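Local coordinates for protein ribulose-1,5-bisphosphate carboxylase/oxygenase large subunit (Rhodopseudomonas palustris, PDB 3QFW) that is a Rubisco-like protein that probably binds magnesium and may act as a ribulose-bisphosphate carboxylase, though its true reaction is uncertain, at residues B[80-83]-B[84-87]; B[121-125]-B[126-130]; B[148-151]-B[152-156]; B[352-355]-B[356-360]. All coordinates share one frame; numbering follows the deposited sequence.

All four contacts are local, between neighbouring turns of a helix or at its end, and they fall into two groups. Contact 1 stands alone: its centre is 33 to 44 Å from those of the others, across the centre of the chain, on a helix that meets the second subunit. Contacts 2, 3 and 4 belong to the barrel side. Contact 2, which holds a sulfate, ends the helix before strand 133-138, and its centre lies 21 Å from those of both contact 3 and contact 4. Contacts 3 and 4 touch, their centres 12 Å apart, through a probable hydrogen bond between T354 OG1 and Q154 O (2.9 Å) and packing of L353 on helix 145-157.

Contact 1 (B[80-83]-B[84-87]); sequences PGQL and LNML
L83 leans over L87 one turn further along helix 80-88, its CG 3.9 Å from L87 CD1 while its CD1 methyl rests equally near CG and CD1 of L87. The two leucines carry their branches differently: L83 CG lies opposite the backbone N (chi1 176°), whereas L87 CG sits beside its own backbone N, and the pair faces I8 of strand 8-15. On another face of the helix N85 ND2 donates to Q82 OE1 over 3.2 Å, almost straight at the hydrogen. The acceptor lies in the plane of the N85 amide, but the donor stands above the Q82 carbonyl plane, and the two amides are turned 73° apart. A bend of the Q82 chain at chi2 (63°) brings OE1 round to this position. Both amides also have stronger partners in the second subunit: Q82 NE2 donates to G168 O there, as well as to T75 O of its own chain, and N85 ND2 to H167 O of the neighbour. In the Rubisco family the active site forms where the N-terminal domain of one subunit meets the barrel of the other, and these bonds are consistent with such an interface. An alanine in place of Q82 would remove the acceptor of N85 ND2 and the donor to T75 O and to G168 O of the second subunit, and would probably leave the N85 amide freer to turn. Beneath the side chains runs the regular alpha-helical pattern, with L84 N bonded to P80 O at 2.9 Å. L84 and P80 pack on helix 236-243.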
# COMPACT_ATOMS: atom_id res chain seq x y z
N PRO B 80 8.02 9.17 4.42
CA PRO B 80 6.75 8.99 3.69
C PRO B 80 5.84 7.93 4.31
O PRO B 80 4.67 8.20 4.58
CB PRO B 80 7.20 8.58 2.29
CG PRO B 80 8.54 9.20 2.14
CD PRO B 80 9.17 9.12 3.51
N GLY B 81 6.39 6.74 4.53
CA GLY B 81 5.63 5.66 5.14
C GLY B 81 5.04 6.03 6.50
O GLY B 81 3.86 5.81 6.75
N GLN B 82 5.87 6.59 7.37
CA GLN B 82 5.43 6.97 8.71
C GLN B 82 4.40 8.08 8.68
O GLN B 82 3.47 8.11 9.50
CB GLN B 82 6.62 7.37 9.58
CG GLN B 82 6.25 7.82 11.00
CD GLN B 82 5.59 6.73 11.84
OE1 GLN B 82 5.52 5.56 11.45
NE2 GLN B 82 5.09 7.11 13.01
N LEU B 83 4.56 9.01 7.74
CA LEU B 83 3.60 10.09 7.56
C LEU B 83 2.25 9.50 7.16
O LEU B 83 1.23 9.84 7.75
CB LEU B 83 4.10 11.09 6.50
CG LEU B 83 3.10 12.21 6.19
CD1 LEU B 83 2.75 12.98 7.46
CD2 LEU B 83 3.64 13.16 5.10
N LEU B 84 2.26 8.61 6.18
CA LEU B 84 1.04 7.93 5.79
C LEU B 84 0.47 7.16 7.00
O LEU B 84 -0.73 7.22 7.31
CB LEU B 84 1.34 6.99 4.62
CG LEU B 84 0.25 6.73 3.57
CD1 LEU B 84 -0.87 7.75 3.69
CD2 LEU B 84 0.86 6.76 2.16
N ASN B 85 1.34 6.41 7.69
CA ASN B 85 0.95 5.70 8.91
C ASN B 85 0.16 6.58 9.88
O ASN B 85 -0.95 6.25 10.28
CB ASN B 85 2.19 5.10 9.58
CG ASN B 85 1.85 4.06 10.65
OD1 ASN B 85 0.80 3.42 10.62
ND2 ASN B 85 2.76 3.90 11.61
N MET B 86 0.72 7.74 10.23
CA MET B 86 0.04 8.62 11.18
C MET B 86 -1.22 9.28 10.57
O MET B 86 -2.19 9.55 11.29
CB MET B 86 0.99 9.69 11.75
CG MET B 86 2.00 9.18 12.82
SD MET B 86 1.52 7.79 13.91
CE MET B 86 2.33 6.47 13.07
N LEU B 87 -1.20 9.53 9.26
CA LEU B 87 -2.37 10.13 8.62
C LEU B 87 -3.55 9.18 8.54
O LEU B 87 -4.69 9.59 8.78
CB LEU B 87 -2.05 10.64 7.21
CG LEU B 87 -1.12 11.84 7.15
CD1 LEU B 87 -0.76 12.13 5.70
CD2 LEU B 87 -1.78 13.05 7.80

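Contact 2 (B[121-125]-B[126-130]); sequences GIRTL and TGAQS. With SO4 (sulfate ion), chain H.
Helix 118-126 ends where T126 and G127 fold back on I122 and R123, G127 taking a positive phi (83°) at which a side chain would press against the preceding carbonyl oxygen. Two donors of T126 grip I122 O: its backbone N and its hydroxyl OG1, each at 2.9 Å. The hydroxyl can do so because it stands between its own backbone N and carbonyl carbon (chi1 61°), and it also accepts a weak bond from A128 N. That torsion sends the methyl CG2 toward I122 CG1, 3.7 Å away, and both side chains pack on L133 of strand 133-138. R123 reaches past the helix end along the departing loop. Its NH1 donates to A128 O over 3.0 Å; the oxygen lies in the guanidinium plane, yet NH1 stands well above the plane of the carbonyl. S130 CA covers one face of the same group. The R123 guanidinium has its strongest partner in R131 O, bonded to NH1, while D337 forms a salt bridge with NH2. Q129 N (2.8 Å to O2) and S130 N (2.7 Å to O3) point at the sulfate, probably from the crystallisation liquor; S130 OG and R131 N join them. The loop thus offers A128 O and R131 O to the R123 cation and, in this crystal, its N-H groups to an anion; the guanidinium is likely to help fix the loop's course with or without the sulfate.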
# COMPACT_ATOMS: atom_id res chain seq x y z
N GLY B 121 10.43 20.91 -16.49
CA GLY B 121 11.49 20.02 -16.92
C GLY B 121 11.10 19.06 -18.03
O GLY B 121 11.83 18.90 -19.01
N ILE B 122 9.94 18.43 -17.89
CA ILE B 122 9.45 17.56 -18.95
C ILE B 122 9.22 18.33 -20.25
O ILE B 122 9.55 17.84 -21.32
CB ILE B 122 8.15 16.83 -18.56
CG1 ILE B 122 7.66 15.98 -19.74
CG2 ILE B 122 7.10 17.81 -18.15
CD1 ILE B 122 6.22 15.54 -19.62
N ARG B 123 8.64 19.53 -20.17
CA ARG B 123 8.44 20.35 -21.36
C ARG B 123 9.75 20.53 -22.11
O ARG B 123 9.81 20.39 -23.34
CB ARG B 123 7.86 21.72 -21.00
CG ARG B 123 6.38 21.68 -20.67
CD ARG B 123 5.77 23.08 -20.66
NE ARG B 123 4.33 23.03 -20.47
CZ ARG B 123 3.48 22.66 -21.42
NH1 ARG B 123 3.93 22.31 -22.62
NH2 ARG B 123 2.17 22.63 -21.17
N THR B 124 10.80 20.85 -21.37
CA THR B 124 12.11 21.10 -21.98
C THR B 124 12.66 19.82 -22.59
O THR B 124 13.21 19.83 -23.69
CB THR B 124 13.11 21.64 -20.95
OG1 THR B 124 12.62 22.87 -20.39
CG2 THR B 124 14.47 21.87 -21.59
N LEU B 125 12.52 18.70 -21.88
CA LEU B 125 13.05 17.43 -22.37
C LEU B 125 12.36 16.95 -23.64
O LEU B 125 12.99 16.32 -24.48
CB LEU B 125 12.94 16.36 -21.27
CG LEU B 125 13.93 16.50 -20.13
CD1 LEU B 125 13.58 15.56 -18.91
CD2 LEU B 125 15.31 16.21 -20.65
N THR B 126 11.07 17.23 -23.77
CA THR B 126 10.25 16.64 -24.82
C THR B 126 10.10 17.61 -25.98
O THR B 126 9.68 17.22 -27.07
CB THR B 126 8.85 16.29 -24.31
OG1 THR B 126 8.20 17.49 -23.87
CG2 THR B 126 8.91 15.29 -23.14
N GLY B 127 10.44 18.87 -25.73
CA GLY B 127 10.28 19.90 -26.74
C GLY B 127 8.88 20.48 -26.82
O GLY B 127 8.57 21.22 -27.75
N ALA B 128 8.02 20.14 -25.86
CA ALA B 128 6.68 20.72 -25.84
C ALA B 128 6.70 22.04 -25.07
O ALA B 128 6.63 22.06 -23.85
CB ALA B 128 5.67 19.75 -25.24
N GLN B 129 6.79 23.14 -25.81
CA GLN B 129 6.97 24.45 -25.19
C GLN B 129 5.74 24.91 -24.43
O GLN B 129 5.85 25.33 -23.28
CB GLN B 129 7.40 25.50 -26.23
CG GLN B 129 8.82 25.30 -26.76
CD GLN B 129 9.17 26.22 -27.93
OE1 GLN B 129 9.65 27.34 -27.73
NE2 GLN B 129 8.93 25.75 -29.15
N SER B 130 4.57 24.82 -25.05
CA SER B 130 3.36 25.31 -24.41
C SER B 130 2.18 24.38 -24.65
O SER B 130 1.22 24.38 -23.87
CB SER B 130 3.01 26.71 -24.94
OG SER B 130 2.52 26.60 -26.27
S SO4 H . 4.92 24.19 -28.87
O1 SO4 H . 4.16 23.60 -29.97
O2 SO4 H . 6.06 23.33 -28.55
O3 SO4 H . 4.07 24.35 -27.69
O4 SO4 H . 5.40 25.50 -29.28

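Contact 3 (B[148-151]-B[152-156]); sequences LASI and AHQLA
S150 O is held by two donors of Q154, which reach it from opposite faces of the carbonyl plane. The backbone N, 3.1 Å away, makes the regular helical bond; the side-chain NE2, at 2.9 Å, comes from high above the plane, 71° out of it. Q154 CG lies beside its own backbone N (chi1 -63°), and from there the chain extends back along the helix to the preceding turn. An alanine here would take away the second donor and would probably leave S150 O with one partner fewer on that face and the I151 CD1 methyl, 4.0 Å from NE2, less covered. I151 and L155 lie side by side and point the same way, with CG2 of I151 3.7 Å from CD1 of L155. Both rest on L138 of strand 133-138, while L353 of helix 353-366 packs against Q154 and L155. On another side A149 meets A183 of helix 177-195, and H153 ND1 is bonded to A187 O. Helix 145-157 is the crossover of a beta-alpha-beta unit in the barrel, apolar toward its strand; on its more exposed side the amide of Q154 gives a carbonyl of its own helix a second donor.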
# COMPACT_ATOMS: atom_id res chain seq x y z
N LEU B 148 7.52 -5.52 -28.35
CA LEU B 148 7.30 -4.30 -27.58
C LEU B 148 8.10 -3.16 -28.19
O LEU B 148 7.60 -2.04 -28.35
CB LEU B 148 7.71 -4.50 -26.11
CG LEU B 148 6.92 -5.53 -25.28
CD1 LEU B 148 7.57 -5.73 -23.92
CD2 LEU B 148 5.47 -5.10 -25.13
N ALA B 149 9.35 -3.45 -28.55
CA ALA B 149 10.23 -2.46 -29.18
C ALA B 149 9.67 -1.92 -30.49
O ALA B 149 9.74 -0.72 -30.76
CB ALA B 149 11.62 -3.05 -29.41
N SER B 150 9.12 -2.82 -31.30
CA SER B 150 8.53 -2.45 -32.59
C SER B 150 7.37 -1.48 -32.40
O SER B 150 7.25 -0.49 -33.13
CB SER B 150 8.07 -3.71 -33.34
OG SER B 150 7.24 -3.39 -34.44
N ILE B 151 6.52 -1.76 -31.41
CA ILE B 151 5.41 -0.88 -31.07
C ILE B 151 5.90 0.49 -30.63
O ILE B 151 5.42 1.52 -31.12
CB ILE B 151 4.55 -1.47 -29.93
CG1 ILE B 151 3.87 -2.76 -30.39
CG2 ILE B 151 3.53 -0.45 -29.46
CD1 ILE B 151 3.10 -2.62 -31.68
N ALA B 152 6.86 0.50 -29.71
CA ALA B 152 7.44 1.75 -29.23
C ALA B 152 7.97 2.59 -30.39
O ALA B 152 7.82 3.81 -30.41
CB ALA B 152 8.54 1.49 -28.24
N HIS B 153 8.61 1.92 -31.34
CA HIS B 153 9.20 2.59 -32.49
C HIS B 153 8.11 3.30 -33.30
O HIS B 153 8.26 4.46 -33.69
CB HIS B 153 9.96 1.58 -33.36
CG HIS B 153 10.78 2.21 -34.45
ND1 HIS B 153 12.01 2.79 -34.23
CD2 HIS B 153 10.53 2.34 -35.78
CE1 HIS B 153 12.49 3.24 -35.37
NE2 HIS B 153 11.61 2.99 -36.33
N GLN B 154 7.01 2.60 -33.53
CA GLN B 154 5.90 3.17 -34.28
C GLN B 154 5.29 4.35 -33.52
O GLN B 154 5.00 5.38 -34.12
CB GLN B 154 4.86 2.11 -34.61
CG GLN B 154 5.40 1.01 -35.51
CD GLN B 154 4.56 -0.25 -35.49
OE1 GLN B 154 3.45 -0.29 -36.02
NE2 GLN B 154 5.09 -1.30 -34.87
N LEU B 155 5.13 4.22 -32.21
CA LEU B 155 4.59 5.33 -31.42
C LEU B 155 5.51 6.55 -31.47
O LEU B 155 5.06 7.67 -31.73
CB LEU B 155 4.36 4.87 -29.97
CG LEU B 155 3.34 3.74 -29.85
CD1 LEU B 155 3.39 3.08 -28.46
CD2 LEU B 155 1.94 4.25 -30.17
N ALA B 156 6.80 6.33 -31.22
CA ALA B 156 7.77 7.43 -31.19
C ALA B 156 7.88 8.10 -32.56
O ALA B 156 8.05 9.32 -32.66
CB ALA B 156 9.13 6.91 -30.72

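Contact 4 (B[352-355]-B[356-360]); sequences RLTE and QASRF
T354 O is gripped twice by S358, through the backbone N at 2.9 Å and the hydroxyl OG at 2.8 Å, the two arriving from opposite faces of the carbonyl plane. S358 holds its hydroxyl beside its own backbone N (chi1 -62°), which lets both groups face the turn before. The serine hydroxyl thereby finds an acceptor within its own helix. Shorter still is the bond at the start of this helix, where Q356 N donates to R352 O over 2.7 Å and nearly straight (165°). The side chains of the same two residues also cross. Q356 folds back at chi2 and sets NE2 over one face of the R352 guanidinium, offset toward its rim and 3.0 Å above the plane. The amide and guanidinium planes are 63° apart, and since both nitrogens are donors, the amide nitrogen lies over the guanidinium face as a van der Waals contact, neither a stack nor a hydrogen bond. A salt bridge between R352 and E355 is doubtful: the carboxylate oxygen lies far out of the guanidinium plane and its modelled position is less sure. E355 OE2 and R359 NH1 are 6.1 Å apart, not in contact, and any attraction between them is probably weak. T354 turns its own hydroxyl to Q154 O of helix 145-157. Helix 353-366 follows strand 339-341, which pairs with strand 133-138, and it lies against helix 145-157, as expected of the helix after the last strand of a TIM barrel of the Rubisco family.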
# COMPACT_ATOMS: atom_id res chain seq x y z
N ARG B 352 -0.97 1.12 -39.36
CA ARG B 352 -1.36 2.53 -39.36
C ARG B 352 -1.14 3.17 -37.99
O ARG B 352 -1.63 4.27 -37.72
CB ARG B 352 -2.81 2.68 -39.81
CG ARG B 352 -2.96 2.96 -41.30
CD ARG B 352 -4.23 2.35 -41.89
NE ARG B 352 -5.45 2.75 -41.19
CZ ARG B 352 -6.18 3.82 -41.51
NH1 ARG B 352 -5.82 4.61 -42.50
NH2 ARG B 352 -7.28 4.09 -40.81
N LEU B 353 -0.37 2.48 -37.14
CA LEU B 353 -0.10 2.95 -35.79
C LEU B 353 0.58 4.32 -35.79
O LEU B 353 0.14 5.24 -35.11
CB LEU B 353 0.77 1.95 -35.04
CG LEU B 353 1.08 2.28 -33.57
CD1 LEU B 353 -0.20 2.35 -32.74
CD2 LEU B 353 2.03 1.25 -32.97
N THR B 354 1.66 4.43 -36.56
CA THR B 354 2.38 5.69 -36.66
C THR B 354 1.47 6.78 -37.24
O THR B 354 1.48 7.91 -36.76
CB THR B 354 3.66 5.56 -37.51
OG1 THR B 354 4.54 4.60 -36.90
CG2 THR B 354 4.38 6.90 -37.61
N GLU B 355 0.69 6.42 -38.26
CA GLU B 355 -0.25 7.36 -38.86
C GLU B 355 -1.29 7.86 -37.86
O GLU B 355 -1.51 9.07 -37.73
CB GLU B 355 -0.94 6.73 -40.07
CG GLU B 355 -2.05 7.59 -40.66
CD GLU B 355 -2.81 6.87 -41.76
OE1 GLU B 355 -2.50 5.69 -42.02
OE2 GLU B 355 -3.72 7.48 -42.36
N GLN B 356 -1.91 6.92 -37.15
CA GLN B 356 -2.95 7.26 -36.18
C GLN B 356 -2.39 8.00 -34.97
O GLN B 356 -3.07 8.84 -34.39
CB GLN B 356 -3.73 6.01 -35.74
CG GLN B 356 -4.47 5.31 -36.87
CD GLN B 356 -5.38 6.23 -37.65
OE1 GLN B 356 -5.78 7.29 -37.17
NE2 GLN B 356 -5.72 5.84 -38.88
N ALA B 357 -1.15 7.69 -34.61
CA ALA B 357 -0.46 8.37 -33.51
C ALA B 357 -0.16 9.82 -33.89
O ALA B 357 -0.30 10.74 -33.09
CB ALA B 357 0.82 7.66 -33.17
N SER B 358 0.29 10.00 -35.13
CA SER B 358 0.57 11.34 -35.62
C SER B 358 -0.71 12.16 -35.60
O SER B 358 -0.70 13.33 -35.23
CB SER B 358 1.13 11.28 -37.05
OG SER B 358 2.36 10.58 -37.09
N ARG B 359 -1.81 11.52 -35.98
CA ARG B 359 -3.11 12.17 -35.99
C ARG B 359 -3.40 12.76 -34.62
O ARG B 359 -3.78 13.92 -34.50
CB ARG B 359 -4.19 11.16 -36.36
CG ARG B 359 -4.84 11.39 -37.70
CD ARG B 359 -5.91 12.46 -37.60
NE ARG B 359 -6.37 12.90 -38.92
CZ ARG B 359 -7.19 12.20 -39.70
NH1 ARG B 359 -7.66 11.03 -39.30
NH2 ARG B 359 -7.55 12.68 -40.88
N PHE B 360 -3.22 11.94 -33.60
CA PHE B 360 -3.46 12.37 -32.22
C PHE B 360 -2.51 13.49 -31.83
O PHE B 360 -2.93 14.55 -31.35
CB PHE B 360 -3.30 11.19 -31.27
CG PHE B 360 -3.51 11.55 -29.83
CD1 PHE B 360 -4.76 11.42 -29.25
CD2 PHE B 360 -2.46 12.01 -29.06
CE1 PHE B 360 -4.96 11.75 -27.92
CE2 PHE B 360 -2.66 12.34 -27.72
CZ PHE B 360 -3.90 12.22 -27.16